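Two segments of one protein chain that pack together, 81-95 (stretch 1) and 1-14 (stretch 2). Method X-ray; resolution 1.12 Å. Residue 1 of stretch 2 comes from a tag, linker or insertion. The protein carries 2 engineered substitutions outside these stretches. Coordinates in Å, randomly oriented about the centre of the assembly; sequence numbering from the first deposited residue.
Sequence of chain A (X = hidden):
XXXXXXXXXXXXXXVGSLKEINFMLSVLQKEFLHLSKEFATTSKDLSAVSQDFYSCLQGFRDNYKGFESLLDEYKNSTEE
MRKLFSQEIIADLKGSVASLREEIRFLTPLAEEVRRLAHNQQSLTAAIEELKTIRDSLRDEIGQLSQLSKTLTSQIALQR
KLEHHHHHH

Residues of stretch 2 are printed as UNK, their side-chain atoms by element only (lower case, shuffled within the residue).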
ATOM      1  N   MET A  81      -7.034  24.525  -4.660  1.00 12.81           N
ATOM      2  CA  MET A  81      -6.355  23.294  -4.232  1.00 11.54           C
ATOM      3  C   MET A  81      -7.342  22.382  -3.500  1.00 12.15           C
ATOM      4  O   MET A  81      -7.272  21.160  -3.665  1.00 11.67           O
ATOM      5  CB  MET A  81      -5.173  23.659  -3.342  1.00 12.64           C
ATOM      6  CG  MET A  81      -4.362  22.468  -2.927  1.00 13.11           C
ATOM      7  SD  MET A  81      -3.397  21.691  -4.250  1.00 13.58           S
ATOM      8  CE  MET A  81      -2.028  22.849  -4.324  1.00 14.49           C
ATOM      9  N   ARG A  82      -8.214  22.957  -2.689  1.00 12.53           N
ATOM     10  CA  ARG A  82      -9.142  22.126  -1.903  1.00 13.39           C
ATOM     11  C   ARG A  82     -10.171  21.417  -2.786  1.00 13.45           C
ATOM     12  O   ARG A  82     -10.776  20.449  -2.300  1.00 14.79           O
ATOM     13  CB  ARG A  82      -9.820  22.952  -0.811  1.00 14.31           C
ATOM     14  CG  ARG A  82      -8.868  23.331   0.317  1.00 15.70           C
ATOM     15  CD  ARG A  82      -9.584  23.890   1.505  1.00 18.17           C
ATOM     16  NE  ARG A  82     -10.337  25.090   1.227  1.00 19.34           N
ATOM     17  CZ  ARG A  82      -9.864  26.328   1.321  1.00 19.75           C
ATOM     18  NH1 ARG A  82      -8.614  26.566   1.693  1.00 19.45           N
ATOM     19  NH2 ARG A  82     -10.687  27.334   1.128  1.00 22.75           N
ATOM     20  N   LYS A  83     -10.313  21.768  -4.058  1.00 13.83           N
ATOM     21  CA  LYS A  83     -11.161  20.951  -4.955  1.00 15.27           C
ATOM     22  C   LYS A  83     -10.609  19.526  -5.083  1.00 14.37           C
ATOM     23  O   LYS A  83     -11.359  18.644  -5.470  1.00 17.36           O
ATOM     24  CB  LYS A  83     -11.310  21.622  -6.308  1.00 18.80           C
ATOM     25  CG  LYS A  83     -12.004  22.967  -6.222  1.00 21.03           C
ATOM     26  CD  LYS A  83     -12.174  23.642  -7.541  1.00 25.70           C
ATOM     27  CE  LYS A  83     -12.724  25.047  -7.390  1.00 27.06           C
ATOM     28  NZ  LYS A  83     -12.849  25.731  -8.699  1.00 31.06           N
ATOM     29  N   LEU A  84      -9.327  19.318  -4.829  1.00 11.88           N
ATOM     30  CA  LEU A  84      -8.730  17.964  -4.944  1.00 11.91           C
ATOM     31  C   LEU A  84      -9.140  17.071  -3.778  1.00 11.84           C
ATOM     32  O   LEU A  84      -8.882  15.862  -3.856  1.00 13.36           O
ATOM     33  CB  LEU A  84      -7.220  18.072  -5.078  1.00 11.40           C
ATOM     34  CG  LEU A  84      -6.767  18.761  -6.362  1.00 12.74           C
ATOM     35  CD1 LEU A  84      -5.264  18.892  -6.419  1.00 13.36           C
ATOM     36  CD2 LEU A  84      -7.261  18.060  -7.625  1.00 15.66           C
ATOM     37  N   PHE A  85      -9.765  17.611  -2.742  1.00 11.91           N
ATOM     38  CA  PHE A  85     -10.400  16.780  -1.689  1.00 12.85           C
ATOM     39  C   PHE A  85     -11.732  16.275  -2.243  1.00 14.91           C
ATOM     40  O   PHE A  85     -12.716  16.990  -2.117  1.00 20.58           O
ATOM     41  CB  PHE A  85     -10.573  17.536  -0.374  1.00 13.65           C
ATOM     42  CG  PHE A  85      -9.287  17.717   0.378  1.00 13.64           C
ATOM     43  CD1 PHE A  85      -8.362  18.689   0.044  1.00 16.65           C
ATOM     44  CD2 PHE A  85      -8.964  16.851   1.411  1.00 15.36           C
ATOM     45  CE1 PHE A  85      -7.174  18.822   0.753  1.00 20.46           C
ATOM     46  CE2 PHE A  85      -7.768  16.973   2.100  1.00 16.74           C
ATOM     47  CZ  PHE A  85      -6.873  17.955   1.771  1.00 18.37           C
ATOM     48  N   SER A  86     -11.724  15.124  -2.906  1.00 17.25           N
ATOM     49  CA  SER A  86     -12.889  14.522  -3.590  1.00 17.05           C
ATOM     50  C   SER A  86     -13.545  13.526  -2.633  1.00 14.85           C
ATOM     51  O   SER A  86     -12.848  12.578  -2.210  1.00 13.69           O
ATOM     52  CB  SER A  86     -12.474  13.776  -4.834  1.00 18.46           C
ATOM     53  OG  SER A  86     -13.461  12.797  -5.178  1.00 18.81           O
ATOM     54  N   GLN A  87     -14.813  13.712  -2.269  1.00 16.97           N
ATOM     55  CA  GLN A  87     -15.452  12.770  -1.307  1.00 17.48           C
ATOM     56  C   GLN A  87     -15.499  11.378  -1.953  1.00 14.43           C
ATOM     57  O   GLN A  87     -15.273  10.413  -1.247  1.00 14.41           O
ATOM     58  CB  GLN A  87     -16.781  13.277  -0.753  1.00 21.29           C
ATOM     59  CG  GLN A  87     -17.929  13.175  -1.723  1.00 24.87           C
ATOM     60  CD  GLN A  87     -19.112  13.943  -1.191  1.00 24.07           C
ATOM     61  OE1 GLN A  87     -19.059  15.168  -1.036  1.00 24.05           O
ATOM     62  NE2 GLN A  87     -20.179  13.219  -0.889  1.00 29.10           N
ATOM     63  N   GLU A  88     -15.715  11.254  -3.260  1.00 15.45           N
ATOM     64  CA  GLU A  88     -15.784   9.918  -3.913  1.00 15.14           C
ATOM     65  C   GLU A  88     -14.420   9.232  -3.786  1.00 12.87           C
ATOM     66  O   GLU A  88     -14.368   8.026  -3.496  1.00 13.19           O
ATOM     67  CB  GLU A  88     -16.208  10.019  -5.381  1.00 19.39           C
ATOM     68  CG  GLU A  88     -17.699  10.236  -5.594  1.00 25.32           C
ATOM     69  CD  GLU A  88     -18.105  10.464  -7.045  1.00 32.80           C
ATOM     70  OE1 GLU A  88     -17.626   9.708  -7.926  1.00 41.91           O
ATOM     71  OE2 GLU A  88     -18.882  11.416  -7.302  1.00 47.49           O
ATOM     72  N   ILE A  89     -13.333   9.929  -4.051  1.00 12.10           N
ATOM     73  CA  ILE A  89     -12.004   9.279  -4.083  1.00 11.85           C
ATOM     74  C   ILE A  89     -11.586   8.955  -2.645  1.00 10.33           C
ATOM     75  O   ILE A  89     -10.987   7.901  -2.416  1.00 11.61           O
ATOM     76  CB  ILE A  89     -11.000  10.141  -4.842  1.00 13.86           C
ATOM     77  CG1 ILE A  89     -11.342  10.180  -6.341  1.00 15.78           C
ATOM     78  CG2 ILE A  89      -9.586   9.654  -4.616  1.00 14.91           C
ATOM     79  CD1 ILE A  89     -10.620  11.221  -7.130  1.00 18.26           C
ATOM     80  N   ILE A  90     -11.879   9.840  -1.684  1.00 10.42           N
ATOM     81  CA  ILE A  90     -11.510   9.545  -0.281  1.00 10.61           C
ATOM     82  C   ILE A  90     -12.339   8.343   0.214  1.00 10.85           C
ATOM     83  O   ILE A  90     -11.803   7.511   0.954  1.00 11.70           O
ATOM     84  CB  ILE A  90     -11.590  10.819   0.559  1.00 12.16           C
ATOM     85  CG1 ILE A  90     -10.518  11.804   0.083  1.00 12.46           C
ATOM     86  CG2 ILE A  90     -11.433  10.492   2.026  1.00 14.35           C
ATOM     87  CD1 ILE A  90     -10.693  13.210   0.601  1.00 15.04           C
ATOM     88  N   ALA A  91     -13.601   8.216  -0.173  1.00 11.27           N
ATOM     89  CA  ALA A  91     -14.413   7.035   0.200  1.00 12.72           C
ATOM     90  C   ALA A  91     -13.812   5.777  -0.452  1.00 12.06           C
ATOM     91  O   ALA A  91     -13.747   4.723   0.196  1.00 12.85           O
ATOM     92  CB  ALA A  91     -15.850   7.251  -0.187  1.00 14.36           C
ATOM     93  N   ASP A  92     -13.373   5.880  -1.699  1.00 12.36           N
ATOM     94  CA  ASP A  92     -12.730   4.748  -2.414  1.00 13.30           C
ATOM     95  C   ASP A  92     -11.455   4.333  -1.660  1.00 12.73           C
ATOM     96  O   ASP A  92     -11.204   3.131  -1.454  1.00 12.67           O
ATOM     97  CB  ASP A  92     -12.408   5.148  -3.850  1.00 15.60           C
ATOM     98  CG  ASP A  92     -12.119   4.012  -4.806  1.00 17.64           C
ATOM     99  OD1 ASP A  92     -12.273   2.838  -4.401  1.00 20.37           O
ATOM    100  OD2 ASP A  92     -11.769   4.334  -5.977  1.00 22.11           O
ATOM    101  N   LEU A  93     -10.661   5.299  -1.227  1.00 11.45           N
ATOM    102  CA  LEU A  93      -9.426   5.025  -0.471  1.00 10.62           C
ATOM    103  C   LEU A  93      -9.752   4.222   0.777  1.00  9.91           C
ATOM    104  O   LEU A  93      -8.988   3.315   1.138  1.00 10.49           O
ATOM    105  CB  LEU A  93      -8.751   6.344  -0.111  1.00 10.81           C
ATOM    106  CG  LEU A  93      -7.507   6.203   0.751  1.00 11.84           C
ATOM    107  CD1 LEU A  93      -6.417   5.422   0.036  1.00 14.83           C
ATOM    108  CD2 LEU A  93      -7.011   7.564   1.156  1.00 12.92           C
ATOM    109  N   LYS A  94     -10.838   4.541   1.438  1.00 10.19           N
ATOM    110  CA  LYS A  94     -11.197   3.836   2.685  1.00  9.73           C
ATOM    111  C   LYS A  94     -11.315   2.331   2.402  1.00  9.43           C
ATOM    112  O   LYS A  94     -10.939   1.505   3.248  1.00  9.54           O
ATOM    113  CB  LYS A  94     -12.524   4.368   3.195  1.00 11.71           C
ATOM    114  CG  LYS A  94     -12.469   5.731   3.830  1.00 16.43           C
ATOM    115  CD  LYS A  94     -13.783   6.115   4.445  1.00 21.40           C
ATOM    116  CE  LYS A  94     -13.803   7.539   4.935  1.00 25.47           C
ATOM    117  NZ  LYS A  94     -15.166   8.087   4.791  1.00 32.09           N
ATOM    118  N   GLY A  95     -11.879   1.955   1.269  1.00  9.85           N
ATOM    119  CA  GLY A  95     -12.013   0.536   0.846  1.00 10.75           C
ATOM    120  C   GLY A  95     -10.636  -0.094   0.616  1.00  9.33           C
ATOM    121  O   GLY A  95     -10.387  -1.240   1.012  1.00 10.20           O
ATOM    122  N   UNK A   1     -22.674  18.364  -0.411  1.00 35.14           N
ATOM    123  CA  UNK A   1     -21.280  17.866  -0.530  1.00 29.39           C
ATOM    124  C   UNK A   1     -20.623  17.962   0.836  1.00 25.49           C
ATOM    125  O   UNK A   1     -20.930  18.879   1.600  1.00 30.84           O
ATOM    126  c   UNK A   1     -20.493  18.651  -1.545  1.00 31.51           C
ATOM    127  N   UNK A   2     -19.737  17.029   1.129  1.00 21.20           N
ATOM    128  CA  UNK A   2     -19.068  16.964   2.439  1.00 18.71           C
ATOM    129  C   UNK A   2     -18.125  18.164   2.573  1.00 16.83           C
ATOM    130  O   UNK A   2     -17.370  18.460   1.621  1.00 20.71           O
ATOM    131  c   UNK A   2     -17.730  15.568   3.974  1.00 17.29           C
ATOM    132  o   UNK A   2     -19.258  14.541   2.413  1.00 23.22           O
ATOM    133  c   UNK A   2     -18.348  15.629   2.605  1.00 17.99           C
ATOM    134  N   UNK A   3     -18.149  18.838   3.716  1.00 15.35           N
ATOM    135  CA  UNK A   3     -17.239  19.960   4.027  1.00 15.97           C
ATOM    136  C   UNK A   3     -15.793  19.483   3.903  1.00 14.78           C
ATOM    137  O   UNK A   3     -15.432  18.354   4.344  1.00 14.82           O
ATOM    138  c   UNK A   3     -17.535  20.507   5.402  1.00 18.78           C
ATOM    139  N   UNK A   4     -14.942  20.361   3.425  1.00 14.73           N
ATOM    140  CA  UNK A   4     -13.534  20.010   3.217  1.00 14.48           C
ATOM    141  C   UNK A   4     -12.856  19.717   4.541  1.00 14.23           C
ATOM    142  O   UNK A   4     -11.984  18.865   4.527  1.00 14.13           O
ATOM    143  c   UNK A   4     -13.151  21.024   0.959  1.00 17.62           C
ATOM    144  c   UNK A   4     -12.775  21.068   2.417  1.00 15.24           C
ATOM    145  o   UNK A   4     -13.215  19.950   0.357  1.00 22.31           O
ATOM    146  n   UNK A   4     -13.384  22.184   0.380  1.00 20.08           N
ATOM    147  N   UNK A   5     -13.242  20.336   5.640  1.00 14.24           N
ATOM    148  CA  UNK A   5     -12.573  20.035   6.921  1.00 13.86           C
ATOM    149  C   UNK A   5     -12.825  18.561   7.269  1.00 12.79           C
ATOM    150  O   UNK A   5     -11.923  17.874   7.749  1.00 13.38           O
ATOM    151  c   UNK A   5     -13.043  21.670  10.392  1.00 19.77           C
ATOM    152  c   UNK A   5     -10.993  20.705   9.401  1.00 17.63           C
ATOM    153  c   UNK A   5     -12.511  20.673   9.391  1.00 16.42           C
ATOM    154  c   UNK A   5     -13.091  20.951   8.012  1.00 14.49           C
ATOM    155  N   UNK A   6     -14.037  18.063   7.038  1.00 12.40           N
ATOM    156  CA  UNK A   6     -14.375  16.651   7.331  1.00 12.21           C
ATOM    157  C   UNK A   6     -13.643  15.719   6.383  1.00 11.11           C
ATOM    158  O   UNK A   6     -13.175  14.651   6.819  1.00 12.39           O
ATOM    159  c   UNK A   6     -16.883  18.252   8.789  1.00 28.83           C
ATOM    160  c   UNK A   6     -17.430  16.994  10.518  1.00 32.31           C
ATOM    161  n   UNK A   6     -17.437  18.256  10.041  1.00 31.16           N
ATOM    162  c   UNK A   6     -15.881  16.399   7.312  1.00 14.35           C
ATOM    163  c   UNK A   6     -16.551  16.979   8.501  1.00 21.86           C
ATOM    164  n   UNK A   6     -16.901  16.210   9.598  1.00 29.66           N
ATOM    165  N   UNK A   7     -13.524  16.087   5.135  1.00 11.20           N
ATOM    166  CA  UNK A   7     -12.748  15.258   4.197  1.00 11.06           C
ATOM    167  C   UNK A   7     -11.275  15.273   4.583  1.00 10.75           C
ATOM    168  O   UNK A   7     -10.622  14.222   4.462  1.00 10.84           O
ATOM    169  c   UNK A   7     -14.365  15.578   2.230  1.00 13.32           C
ATOM    170  c   UNK A   7     -12.950  15.756   2.768  1.00 11.82           C
ATOM    171  c   UNK A   7     -14.795  14.117   2.263  1.00 15.25           C
ATOM    172  c   UNK A   7     -14.469  16.094   0.820  1.00 15.09           C
ATOM    173  N   UNK A   8     -10.750  16.403   5.058  1.00 11.13           N
ATOM    174  CA  UNK A   8      -9.364  16.444   5.583  1.00 11.39           C
ATOM    175  C   UNK A   8      -9.213  15.464   6.748  1.00 10.82           C
ATOM    176  O   UNK A   8      -8.233  14.710   6.794  1.00 11.00           O
ATOM    177  o   UNK A   8      -4.332  18.148   9.155  1.00 24.80           O
ATOM    178  c   UNK A   8      -9.007  17.874   5.979  1.00 13.05           C
ATOM    179  c   UNK A   8      -7.856  18.093   8.193  1.00 18.03           C
ATOM    180  c   UNK A   8      -5.466  18.082   8.400  1.00 19.54           C
ATOM    181  c   UNK A   8      -6.511  17.907   6.251  1.00 14.01           C
ATOM    182  c   UNK A   8      -6.720  18.149   8.979  1.00 20.80           C
ATOM    183  c   UNK A   8      -5.364  17.970   7.029  1.00 15.80           C
ATOM    184  c   UNK A   8      -7.770  17.993   6.817  1.00 13.30           C
ATOM    185  N   UNK A   9     -10.158  15.455   7.669  1.00 10.95           N
ATOM    186  CA  UNK A   9     -10.075  14.536   8.828  1.00 11.59           C
ATOM    187  C   UNK A   9     -10.180  13.083   8.356  1.00 10.58           C
ATOM    188  O   UNK A   9      -9.465  12.214   8.906  1.00 11.36           O
ATOM    189  c   UNK A   9     -10.855  16.195  10.526  1.00 14.69           C
ATOM    190  c   UNK A   9     -11.144  14.886   9.838  1.00 12.70           C
ATOM    191  n   UNK A   9     -11.685  17.812  11.997  1.00 17.71           N
ATOM    192  o   UNK A   9     -13.185  16.343  11.212  1.00 19.65           O
ATOM    193  c   UNK A   9     -12.024  16.785  11.265  1.00 15.87           C
ATOM    194  N   UNK A  10     -11.016  12.790   7.371  1.00 10.41           N
ATOM    195  CA  UNK A  10     -11.101  11.412   6.816  1.00 10.97           C
ATOM    196  C   UNK A  10      -9.771  11.026   6.194  1.00 10.05           C
ATOM    197  O   UNK A  10      -9.289   9.924   6.398  1.00 11.16           O
ATOM    198  o   UNK A  10     -14.473  11.735   5.389  1.00 17.96           O
ATOM    199  c   UNK A  10     -12.185  11.340   5.742  1.00 11.80           C
ATOM    200  c   UNK A  10     -13.603  11.400   6.227  1.00 15.25           C
ATOM    201  o   UNK A  10     -13.806  11.149   7.408  1.00 17.80           O
ATOM    202  N   UNK A  11      -9.205  11.940   5.428  1.00  9.83           N
ATOM    203  CA  UNK A  11      -7.923  11.643   4.779  1.00  9.70           C
ATOM    204  C   UNK A  11      -6.826  11.480   5.825  1.00  9.33           C
ATOM    205  O   UNK A  11      -5.950  10.631   5.649  1.00  9.84           O
ATOM    206  c   UNK A  11      -6.363  12.453   2.931  1.00 11.21           C
ATOM    207  c   UNK A  11      -6.079  13.632   2.038  1.00 14.48           C
ATOM    208  c   UNK A  11      -6.490  11.166   2.103  1.00 12.95           C
ATOM    209  c   UNK A  11      -7.594  12.727   3.772  1.00 10.25           C
ATOM    210  N   UNK A  12      -6.832  12.286   6.867  1.00  9.36           N
ATOM    211  CA  UNK A  12      -5.827  12.165   7.933  1.00  9.92           C
ATOM    212  C   UNK A  12      -5.849  10.743   8.495  1.00  9.95           C
ATOM    213  O   UNK A  12      -4.802  10.117   8.684  1.00 10.36           O
ATOM    214  o   UNK A  12      -6.897  14.269  11.521  1.00 30.72           O
ATOM    215  c   UNK A  12      -5.215  13.161  10.197  1.00 16.62           C
ATOM    216  c   UNK A  12      -5.706  14.130  11.247  1.00 20.40           C
ATOM    217  n   UNK A  12      -4.766  14.841  11.834  1.00 25.54           N
ATOM    218  c   UNK A  12      -6.127  13.182   8.997  1.00 11.77           C
ATOM    219  N   UNK A  13      -7.049  10.248   8.749  1.00  9.98           N
ATOM    220  CA  UNK A  13      -7.205   8.883   9.291  1.00 11.11           C
ATOM    221  C   UNK A  13      -6.684   7.856   8.292  1.00  9.95           C
ATOM    222  O   UNK A  13      -5.948   6.931   8.673  1.00 10.57           O
ATOM    223  c   UNK A  13      -8.691   8.657   9.574  1.00 14.61           C
ATOM    224  n   UNK A  13     -12.612  10.092  11.000  1.00 21.43           N
ATOM    225  n   UNK A  13     -12.596   9.067   8.957  1.00 18.18           N
ATOM    226  c   UNK A  13     -12.171   9.119  10.210  1.00 17.93           C
ATOM    227  n   UNK A  13     -11.328   8.205  10.714  1.00 20.06           N
ATOM    228  c   UNK A  13     -10.648   7.114  10.012  1.00 19.71           C
ATOM    229  c   UNK A  13      -9.107   7.276  10.051  1.00 17.15           C
ATOM    230  N   UNK A  14      -7.064   7.970   7.030  1.00  9.29           N
ATOM    231  CA  UNK A  14      -6.641   6.952   6.057  1.00  9.50           C
ATOM    232  C   UNK A  14      -5.144   7.035   5.789  1.00  8.56           C
ATOM    233  O   UNK A  14      -4.532   5.987   5.608  1.00  9.31           O
ATOM    234  o   UNK A  14      -8.850   4.556   5.387  1.00 16.34           O
ATOM    235  c   UNK A  14      -9.317   5.631   5.743  1.00 12.95           C
ATOM    236  c   UNK A  14      -8.940   6.876   4.953  1.00 12.24           C
ATOM    237  c   UNK A  14      -7.448   7.096   4.775  1.00 10.41           C
ATOM    238  o   UNK A  14     -10.071   5.739   6.726  1.00 18.33           O
TER
HETATM  239  O   HOH W   1     -13.847  21.816  -2.458  1.00 25.06           O
HETATM  240  O   HOH W   2     -15.599   8.972   7.155  1.00 23.66           O
HETATM  241  O   HOH W   3     -10.365   2.316   5.824  1.00 14.78           O

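Position 1 has one side-chain carbon. Its CA lies 3.5 Å from Gln87 OE1. It is Ala1, a tag residue.

Position 2 has a carbon carrying one oxygen and one carbon. Its backbone N donates a nearly straight hydrogen bond to Gln87 OE1, 2.9 Å. The fork with a single oxygen makes it Thr2.

Position 3 has one carbon, pointing away from stretch 1. It is Ala3, the N-cap residue of the helix that follows.

Position 4 has two carbons, the second carrying one oxygen and one nitrogen, near Arg82 and Phe85. That is an amide, so Asn4. Its OD1 lies 3.7 Å from Phe85 CB. Its ND2 donates to water 1, 2.9 Å, and that water weakly reaches Arg82 O.

Position 5 has four carbons forked at the second, and points away. It is Leu5.

Position 6 has one carbon, then a five-membered ring of three carbons and two nitrogens. It is His6, without contact to stretch 1.

Position 7 has four carbons forked at the second, packed against Phe85, Gln87 and Ile90. It is Leu7. Its CD1 is 3.5 Å from Phe85 O, and its CD2 is 3.7 Å from Gln87 CB.

Position 8 has one carbon, then a ring of six carbons bearing one oxygen. Its CB is 4.2 Å from Phe85 CE2. It is Tyr8.

Position 9 has three carbons, the third carrying one oxygen and one nitrogen. It is Gln9, without contact to stretch 1.

Position 10 has two carbons, the second carrying two oxygens, near Ile90 and Lys94. It is Asp10. Its CB meets Ile90 CG2 at 3.9 Å. Its OD2 forms a long salt bridge with Lys94 NZ, 3.8 Å, and water 2 links OD1 to that amine.

Position 11 has four carbons forked at the second, against Phe85, Ile90 and Leu93. It is Leu11. Its CD2 is 3.7 Å from Phe85 CE2, and its CD1 is 3.8 Å from Leu93 CD2.

Position 12 has three carbons ending in one oxygen and one nitrogen. It is Gln12, without contact to stretch 1.

Position 13 has three carbons, a nitrogen, then a carbon with two nitrogens. Its end comes near Lys94. It is Arg13. Its NH1 is 4.5 Å from Lys94 CE. Arg13 NH1 also donates a hydrogen bond to Asp10 OD1, 2.9 Å, part of a salt bridge within the stretch.

Position 14 has three carbons, the third carrying two oxygens, against Leu93 and Lys94. It is Glu14. Its CB is 3.7 Å from Leu93 CD2. Water 3 donates to its OE1 and to Lys94 O.

The two helices run at 24°, near parallel, which brings an apolar row together. Ile90 packs on Leu7 and Leu11; Leu93 packs on Leu11. Phe85 extends the row from the loop before helix 87-95, on Leu7, Tyr8 and Leu11. Polar groups border it: exposed Gln87 takes the one direct hydrogen bond, Lys94 makes the long salt bridge, and three waters bridge the stretches.

Stretch 2, residues 1-14: ATANLHLYQDLQRE
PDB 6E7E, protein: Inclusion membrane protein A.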